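Local coordinates for methyl-accepting chemotaxis protein (Vibrio parahaemolyticus, PDB 4EXO) that probably senses small molecules such as pyruvate through its periplasmic Cache (PAS-like) domain and passes the signal to the chemotaxis machinery, at residues L86-L98 with G105-T117. Numbering follows the deposited sequence.
Sequences LKDENGVAVIAGL and GDGFLYFSWHKPT. With PYR (pyruvic acid), chain B.
Helix 94-98 runs nearly antiparallel to strand 108-115, 168° between N-to-C directions with axes 8.8 Å apart at closest, and the loop leading into the helix is tied to the strand at D88 and S112. There D88 OD2 accepts S112 N at 2.9 Å on its anti side, in a nearly straight bond. OD1 takes N90 N, in an Asx turn, and V92 N from opposite faces of the carboxylate plane, so three backbone amides fix the group's rotation: the two on OD1 hold it within the loop and its type I turn 88-91, and S112 N ties that loop to the strand. At the outer edge a water links S112 OG to E89 OE1, weakly on the glutamate side. In the hydrophobic layer V94 lays CG1, anti to its own N (chi1 179°), over one face of the F111 ring, a CH-pi contact 3.6 Å from the centroid. L109 CD2 fits against the helix backbone, 3.4 Å from V94 O, beside G97 and the CG of L98. This helix and edge strand of the Cache domain's antiparallel sheet form one wall of the pyruvate pocket. The W113 ring spreads one face over the ligand's carboxyl carbon, with PYR OXT above that face, 3.1 Å from NE1, while L86 CD2 and I95 CD1 pack on CZ3. The F111 edge meets PYR O, and L98 CD1 lies 3.7 Å from the ligand methyl, PYR CB. K124, Y59, Y63 and H72 are hydrogen-bonded to the pyruvate.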
ATOM      1  N   LEU A  86     -15.646  23.815   1.261  1.00 25.42           N
ATOM      2  CA  LEU A  86     -16.575  22.674   1.209  1.00 25.49           C
ATOM      3  C   LEU A  86     -16.969  22.097   2.588  1.00 24.61           C
ATOM      4  O   LEU A  86     -16.096  21.778   3.408  1.00 24.92           O
ATOM      5  CB  LEU A  86     -16.013  21.559   0.301  1.00 24.56           C
ATOM      6  CG  LEU A  86     -16.837  20.280   0.087  1.00 28.74           C
ATOM      7  CD1 LEU A  86     -16.420  19.615  -1.212  1.00 30.33           C
ATOM      8  CD2 LEU A  86     -16.651  19.271   1.252  1.00 29.22           C
ATOM      9  N   LYS A  87     -18.277  21.900   2.808  1.00 23.43           N
ATOM     10  CA  LYS A  87     -18.767  21.243   4.013  1.00 23.84           C
ATOM     11  C   LYS A  87     -19.462  19.922   3.699  1.00 23.37           C
ATOM     12  O   LYS A  87     -20.180  19.822   2.695  1.00 22.85           O
ATOM     13  CB  LYS A  87     -19.702  22.177   4.785  1.00 24.67           C
ATOM     14  CG  LYS A  87     -18.972  23.451   5.357  1.00 27.55           C
ATOM     15  CD  LYS A  87     -19.985  24.360   6.083  1.00 35.71           C
ATOM     16  CE  LYS A  87     -19.420  25.764   6.401  1.00 38.33           C
ATOM     17  NZ  LYS A  87     -18.278  25.804   7.358  1.00 37.56           N
ATOM     18  N   ASP A  88     -19.259  18.914   4.539  1.00 21.59           N
ATOM     19  CA  ASP A  88     -20.058  17.688   4.368  1.00 21.77           C
ATOM     20  C   ASP A  88     -21.494  17.911   4.886  1.00 22.60           C
ATOM     21  O   ASP A  88     -21.860  19.050   5.258  1.00 20.52           O
ATOM     22  CB  ASP A  88     -19.376  16.448   4.952  1.00 20.50           C
ATOM     23  CG  ASP A  88     -19.381  16.416   6.507  1.00 22.26           C
ATOM     24  OD1 ASP A  88     -20.085  17.251   7.167  1.00 20.80           O
ATOM     25  OD2 ASP A  88     -18.705  15.525   7.060  1.00 21.98           O
ATOM     26  N   GLU A  89     -22.307  16.848   4.886  1.00 23.50           N
ATOM     27  CA  GLU A  89     -23.719  16.953   5.284  1.00 25.42           C
ATOM     28  C   GLU A  89     -23.901  17.324   6.765  1.00 25.24           C
ATOM     29  O   GLU A  89     -24.994  17.740   7.149  1.00 25.12           O
ATOM     30  CB  GLU A  89     -24.467  15.632   5.010  1.00 26.64           C
ATOM     31  CG  GLU A  89     -24.023  14.493   5.925  1.00 30.15           C
ATOM     32  CD  GLU A  89     -24.530  13.141   5.474  1.00 37.14           C
ATOM     33  OE1 GLU A  89     -24.072  12.665   4.412  1.00 37.03           O
ATOM     34  OE2 GLU A  89     -25.372  12.553   6.203  1.00 37.46           O
ATOM     35  N   ASN A  90     -22.839  17.177   7.576  1.00 23.54           N
ATOM     36  CA  ASN A  90     -22.876  17.515   9.015  1.00 23.72           C
ATOM     37  C   ASN A  90     -22.181  18.832   9.326  1.00 23.02           C
ATOM     38  O   ASN A  90     -21.959  19.171  10.496  1.00 24.28           O
ATOM     39  CB  ASN A  90     -22.290  16.388   9.880  1.00 23.01           C
ATOM     40  CG  ASN A  90     -23.044  15.098   9.701  1.00 27.45           C
ATOM     41  OD1 ASN A  90     -24.283  15.108   9.673  1.00 31.41           O
ATOM     42  ND2 ASN A  90     -22.319  13.991   9.501  1.00 28.38           N
ATOM     43  N   GLY A  91     -21.816  19.547   8.278  1.00 22.95           N
ATOM     44  CA  GLY A  91     -21.166  20.856   8.396  1.00 22.53           C
ATOM     45  C   GLY A  91     -19.690  20.770   8.740  1.00 22.76           C
ATOM     46  O   GLY A  91     -19.119  21.758   9.229  1.00 22.76           O
ATOM     47  N   VAL A  92     -19.063  19.612   8.508  1.00 21.86           N
ATOM     48  CA  VAL A  92     -17.602  19.485   8.725  1.00 21.32           C
ATOM     49  C   VAL A  92     -16.875  20.150   7.541  1.00 21.08           C
ATOM     50  O   VAL A  92     -17.151  19.806   6.385  1.00 20.87           O
ATOM     51  CB  VAL A  92     -17.115  18.011   8.866  1.00 21.17           C
ATOM     52  CG1 VAL A  92     -15.503  17.963   8.923  1.00 20.10           C
ATOM     53  CG2 VAL A  92     -17.676  17.351  10.109  1.00 22.97           C
ATOM     54  N   ALA A  93     -15.971  21.108   7.814  1.00 19.75           N
ATOM     55  CA  ALA A  93     -15.172  21.712   6.757  1.00 19.78           C
ATOM     56  C   ALA A  93     -14.058  20.737   6.420  1.00 19.21           C
ATOM     57  O   ALA A  93     -12.980  20.711   7.047  1.00 17.99           O
ATOM     58  CB  ALA A  93     -14.614  23.098   7.167  1.00 20.64           C
ATOM     59  N   VAL A  94     -14.354  19.877   5.450  1.00 18.14           N
ATOM     60  CA  VAL A  94     -13.512  18.710   5.184  1.00 18.33           C
ATOM     61  C   VAL A  94     -12.084  19.064   4.721  1.00 18.33           C
ATOM     62  O   VAL A  94     -11.110  18.516   5.250  1.00 16.96           O
ATOM     63  CB  VAL A  94     -14.197  17.764   4.107  1.00 18.48           C
ATOM     64  CG1 VAL A  94     -13.291  16.526   3.782  1.00 18.97           C
ATOM     65  CG2 VAL A  94     -15.578  17.311   4.615  1.00 18.43           C
ATOM     66  N   ILE A  95     -11.982  19.928   3.707  1.00 19.06           N
ATOM     67  CA  ILE A  95     -10.681  20.221   3.078  1.00 19.13           C
ATOM     68  C   ILE A  95      -9.813  21.036   4.056  1.00 19.92           C
ATOM     69  O   ILE A  95      -8.606  20.742   4.266  1.00 18.86           O
ATOM     70  CB  ILE A  95     -10.836  20.894   1.671  1.00 19.98           C
ATOM     71  CG1 ILE A  95     -11.119  19.841   0.588  1.00 21.99           C
ATOM     72  CG2 ILE A  95      -9.500  21.449   1.166  1.00 19.68           C
ATOM     73  CD1 ILE A  95     -12.247  18.963   0.830  1.00 24.37           C
ATOM     74  N   ALA A  96     -10.413  22.041   4.663  1.00 19.61           N
ATOM     75  CA  ALA A  96      -9.661  22.849   5.630  1.00 20.81           C
ATOM     76  C   ALA A  96      -9.221  21.963   6.804  1.00 21.00           C
ATOM     77  O   ALA A  96      -8.102  22.104   7.321  1.00 21.07           O
ATOM     78  CB  ALA A  96     -10.500  24.003   6.138  1.00 20.22           C
ATOM     79  N   GLY A  97     -10.113  21.060   7.217  1.00 20.51           N
ATOM     80  CA  GLY A  97      -9.824  20.161   8.334  1.00 20.44           C
ATOM     81  C   GLY A  97      -8.671  19.216   8.027  1.00 19.80           C
ATOM     82  O   GLY A  97      -7.843  18.955   8.900  1.00 18.68           O
ATOM     83  N   LEU A  98      -8.603  18.698   6.792  1.00 18.96           N
ATOM     84  CA  LEU A  98      -7.512  17.791   6.415  1.00 18.62           C
ATOM     85  C   LEU A  98      -6.196  18.538   6.269  1.00 18.69           C
ATOM     86  O   LEU A  98      -5.109  18.006   6.626  1.00 17.08           O
ATOM     87  CB  LEU A  98      -7.813  17.031   5.116  1.00 18.77           C
ATOM     88  CG  LEU A  98      -8.878  15.922   5.222  1.00 20.58           C
ATOM     89  CD1 LEU A  98      -9.457  15.597   3.806  1.00 19.29           C
ATOM     90  CD2 LEU A  98      -8.248  14.671   5.839  1.00 21.49           C
ATOM     91  N   GLY A 105      -1.676  18.913  13.140  1.00 22.85           N
ATOM     92  CA  GLY A 105      -2.304  17.916  14.003  1.00 21.99           C
ATOM     93  C   GLY A 105      -1.839  16.495  13.772  1.00 21.66           C
ATOM     94  O   GLY A 105      -0.730  16.270  13.282  1.00 21.53           O
ATOM     95  N   ASP A 106      -2.703  15.530  14.109  1.00 21.33           N
ATOM     96  CA  ASP A 106      -2.314  14.115  13.983  1.00 21.49           C
ATOM     97  C   ASP A 106      -2.666  13.442  12.654  1.00 20.56           C
ATOM     98  O   ASP A 106      -2.498  12.232  12.508  1.00 20.70           O
ATOM     99  CB  ASP A 106      -2.834  13.297  15.157  1.00 21.77           C
ATOM    100  CG  ASP A 106      -4.345  13.060  15.099  1.00 24.25           C
ATOM    101  OD1 ASP A 106      -5.033  13.536  14.157  1.00 22.93           O
ATOM    102  OD2 ASP A 106      -4.846  12.380  16.021  1.00 24.77           O
ATOM    103  N   GLY A 107      -3.149  14.223  11.707  1.00 20.75           N
ATOM    104  CA  GLY A 107      -3.391  13.720  10.345  1.00 19.85           C
ATOM    105  C   GLY A 107      -4.814  13.220  10.127  1.00 19.34           C
ATOM    106  O   GLY A 107      -5.232  13.056   8.969  1.00 18.48           O
ATOM    107  N   PHE A 108      -5.558  12.987  11.212  1.00 19.17           N
ATOM    108  CA  PHE A 108      -6.862  12.297  11.120  1.00 18.80           C
ATOM    109  C   PHE A 108      -8.011  13.293  11.148  1.00 19.81           C
ATOM    110  O   PHE A 108      -7.945  14.341  11.828  1.00 18.04           O
ATOM    111  CB  PHE A 108      -7.057  11.259  12.247  1.00 19.35           C
ATOM    112  CG  PHE A 108      -6.155  10.047  12.118  1.00 19.46           C
ATOM    113  CD1 PHE A 108      -6.459   9.024  11.219  1.00 21.09           C
ATOM    114  CD2 PHE A 108      -4.991   9.960  12.866  1.00 20.27           C
ATOM    115  CE1 PHE A 108      -5.608   7.926  11.082  1.00 21.30           C
ATOM    116  CE2 PHE A 108      -4.138   8.884  12.748  1.00 20.30           C
ATOM    117  CZ  PHE A 108      -4.442   7.868  11.852  1.00 21.59           C
ATOM    118  N   LEU A 109      -9.079  12.959  10.418  1.00 18.63           N
ATOM    119  CA  LEU A 109     -10.300  13.762  10.441  1.00 19.45           C
ATOM    120  C   LEU A 109     -11.492  12.860  10.140  1.00 19.80           C
ATOM    121  O   LEU A 109     -11.447  12.098   9.156  1.00 19.54           O
ATOM    122  CB  LEU A 109     -10.250  14.878   9.394  1.00 19.62           C
ATOM    123  CG  LEU A 109     -11.416  15.881   9.465  1.00 19.57           C
ATOM    124  CD1 LEU A 109     -11.316  16.827  10.737  1.00 20.63           C
ATOM    125  CD2 LEU A 109     -11.549  16.718   8.150  1.00 19.35           C
ATOM    126  N   TYR A 110     -12.559  12.961  10.956  1.00 19.90           N
ATOM    127  CA  TYR A 110     -13.827  12.259  10.639  1.00 19.53           C
ATOM    128  C   TYR A 110     -14.693  13.196   9.775  1.00 19.80           C
ATOM    129  O   TYR A 110     -14.819  14.391  10.070  1.00 19.42           O
ATOM    130  CB  TYR A 110     -14.619  11.917  11.913  1.00 20.31           C
ATOM    131  CG  TYR A 110     -14.077  10.792  12.735  1.00 23.16           C
ATOM    132  CD1 TYR A 110     -14.429   9.466  12.446  1.00 24.90           C
ATOM    133  CD2 TYR A 110     -13.201  11.033  13.810  1.00 24.86           C
ATOM    134  CE1 TYR A 110     -13.937   8.405  13.212  1.00 25.66           C
ATOM    135  CE2 TYR A 110     -12.709   9.978  14.582  1.00 28.14           C
ATOM    136  CZ  TYR A 110     -13.095   8.668  14.270  1.00 27.85           C
ATOM    137  OH  TYR A 110     -12.635   7.605  14.995  1.00 30.26           O
ATOM    138  N   PHE A 111     -15.297  12.662   8.705  1.00 19.25           N
ATOM    139  CA  PHE A 111     -16.185  13.434   7.833  1.00 18.93           C
ATOM    140  C   PHE A 111     -16.929  12.427   6.965  1.00 18.61           C
ATOM    141  O   PHE A 111     -16.600  11.256   6.983  1.00 19.92           O
ATOM    142  CB  PHE A 111     -15.408  14.420   6.933  1.00 18.57           C
ATOM    143  CG  PHE A 111     -14.353  13.777   6.042  1.00 19.33           C
ATOM    144  CD1 PHE A 111     -14.647  13.476   4.699  1.00 19.75           C
ATOM    145  CD2 PHE A 111     -13.044  13.523   6.529  1.00 19.97           C
ATOM    146  CE1 PHE A 111     -13.647  12.916   3.839  1.00 18.90           C
ATOM    147  CE2 PHE A 111     -12.060  12.950   5.709  1.00 16.18           C
ATOM    148  CZ  PHE A 111     -12.352  12.634   4.353  1.00 16.61           C
ATOM    149  N   SER A 112     -17.938  12.897   6.236  1.00 19.97           N
ATOM    150  CA  SER A 112     -18.662  12.062   5.259  1.00 19.80           C
ATOM    151  C   SER A 112     -18.242  12.483   3.864  1.00 19.62           C
ATOM    152  O   SER A 112     -17.960  13.657   3.618  1.00 19.84           O
ATOM    153  CB  SER A 112     -20.171  12.218   5.410  1.00 20.45           C
ATOM    154  OG  SER A 112     -20.593  11.584   6.603  1.00 24.20           O
ATOM    155  N   TRP A 113     -18.181  11.501   2.968  1.00 18.54           N
ATOM    156  CA  TRP A 113     -17.766  11.710   1.599  1.00 18.27           C
ATOM    157  C   TRP A 113     -18.406  10.609   0.739  1.00 18.37           C
ATOM    158  O   TRP A 113     -18.790   9.524   1.239  1.00 19.29           O
ATOM    159  CB  TRP A 113     -16.229  11.653   1.480  1.00 17.33           C
ATOM    160  CG  TRP A 113     -15.727  12.277   0.206  1.00 17.86           C
ATOM    161  CD1 TRP A 113     -15.519  11.639  -1.004  1.00 18.51           C
ATOM    162  CD2 TRP A 113     -15.387  13.656  -0.002  1.00 19.47           C
ATOM    163  NE1 TRP A 113     -15.081  12.550  -1.939  1.00 19.55           N
ATOM    164  CE2 TRP A 113     -14.966  13.786  -1.347  1.00 19.72           C
ATOM    165  CE3 TRP A 113     -15.381  14.799   0.836  1.00 20.01           C
ATOM    166  CZ2 TRP A 113     -14.570  15.010  -1.905  1.00 21.75           C
ATOM    167  CZ3 TRP A 113     -14.971  16.024   0.278  1.00 22.06           C
ATOM    168  CH2 TRP A 113     -14.557  16.115  -1.070  1.00 21.46           C
ATOM    169  N   HIS A 114     -18.489  10.876  -0.557  1.00 18.55           N
ATOM    170  CA  HIS A 114     -18.866   9.842  -1.528  1.00 17.23           C
ATOM    171  C   HIS A 114     -18.087   8.545  -1.231  1.00 17.34           C
ATOM    172  O   HIS A 114     -16.868   8.556  -1.062  1.00 17.09           O
ATOM    173  CB  HIS A 114     -18.528  10.340  -2.927  1.00 16.75           C
ATOM    174  CG  HIS A 114     -18.662   9.300  -4.006  1.00 19.09           C
ATOM    175  ND1 HIS A 114     -17.591   8.561  -4.462  1.00 17.40           N
ATOM    176  CD2 HIS A 114     -19.722   8.943  -4.769  1.00 20.42           C
ATOM    177  CE1 HIS A 114     -17.991   7.773  -5.447  1.00 21.69           C
ATOM    178  NE2 HIS A 114     -19.279   8.002  -5.666  1.00 19.84           N
ATOM    179  N   LYS A 115     -18.804   7.430  -1.179  1.00 16.64           N
ATOM    180  CA  LYS A 115     -18.192   6.121  -1.008  1.00 17.36           C
ATOM    181  C   LYS A 115     -18.366   5.331  -2.338  1.00 18.05           C
ATOM    182  O   LYS A 115     -19.503   5.051  -2.737  1.00 19.06           O
ATOM    183  CB  LYS A 115     -18.915   5.382   0.126  1.00 16.94           C
ATOM    184  CG  LYS A 115     -18.403   3.965   0.384  1.00 19.62           C
ATOM    185  CD  LYS A 115     -19.103   3.350   1.614  1.00 20.85           C
ATOM    186  CE  LYS A 115     -18.610   1.934   1.868  1.00 23.06           C
ATOM    187  NZ  LYS A 115     -19.251   1.295   3.078  1.00 25.03           N
ATOM    188  N   PRO A 116     -17.257   5.008  -3.033  1.00 18.51           N
ATOM    189  CA  PRO A 116     -17.367   4.403  -4.374  1.00 18.13           C
ATOM    190  C   PRO A 116     -18.321   3.224  -4.461  1.00 18.22           C
ATOM    191  O   PRO A 116     -19.139   3.175  -5.403  1.00 20.27           O
ATOM    192  CB  PRO A 116     -15.925   3.997  -4.700  1.00 18.71           C
ATOM    193  CG  PRO A 116     -15.100   5.159  -4.043  1.00 16.89           C
ATOM    194  CD  PRO A 116     -15.862   5.397  -2.704  1.00 18.37           C
ATOM    195  N   THR A 117     -18.257   2.286  -3.520  1.00 19.79           N
ATOM    196  CA  THR A 117     -19.018   1.039  -3.691  1.00 19.65           C
ATOM    197  C   THR A 117     -20.547   1.203  -3.578  1.00 20.18           C
ATOM    198  O   THR A 117     -21.277   0.244  -3.858  1.00 20.68           O
ATOM    199  CB  THR A 117     -18.548  -0.091  -2.730  1.00 20.25           C
ATOM    200  OG1 THR A 117     -18.616   0.355  -1.366  1.00 20.00           O
ATOM    201  CG2 THR A 117     -17.109  -0.567  -3.071  1.00 21.73           C
TER
HETATM  202  C   PYR B 201     -12.036  12.387  -0.311  1.00 20.67           C
HETATM  203  O   PYR B 201     -12.323  11.784   0.823  1.00 20.01           O
HETATM  204  OXT PYR B 201     -12.124  11.702  -1.434  1.00 19.95           O
HETATM  205  CA  PYR B 201     -11.649  13.747  -0.339  1.00 21.76           C
HETATM  206  O3  PYR B 201     -11.388  14.249  -1.488  1.00 19.66           O
HETATM  207  CB  PYR B 201     -11.559  14.641   0.891  1.00 20.45           C
HETATM  208  O   HOH W   1     -22.848  10.123   5.662  1.00 34.96           O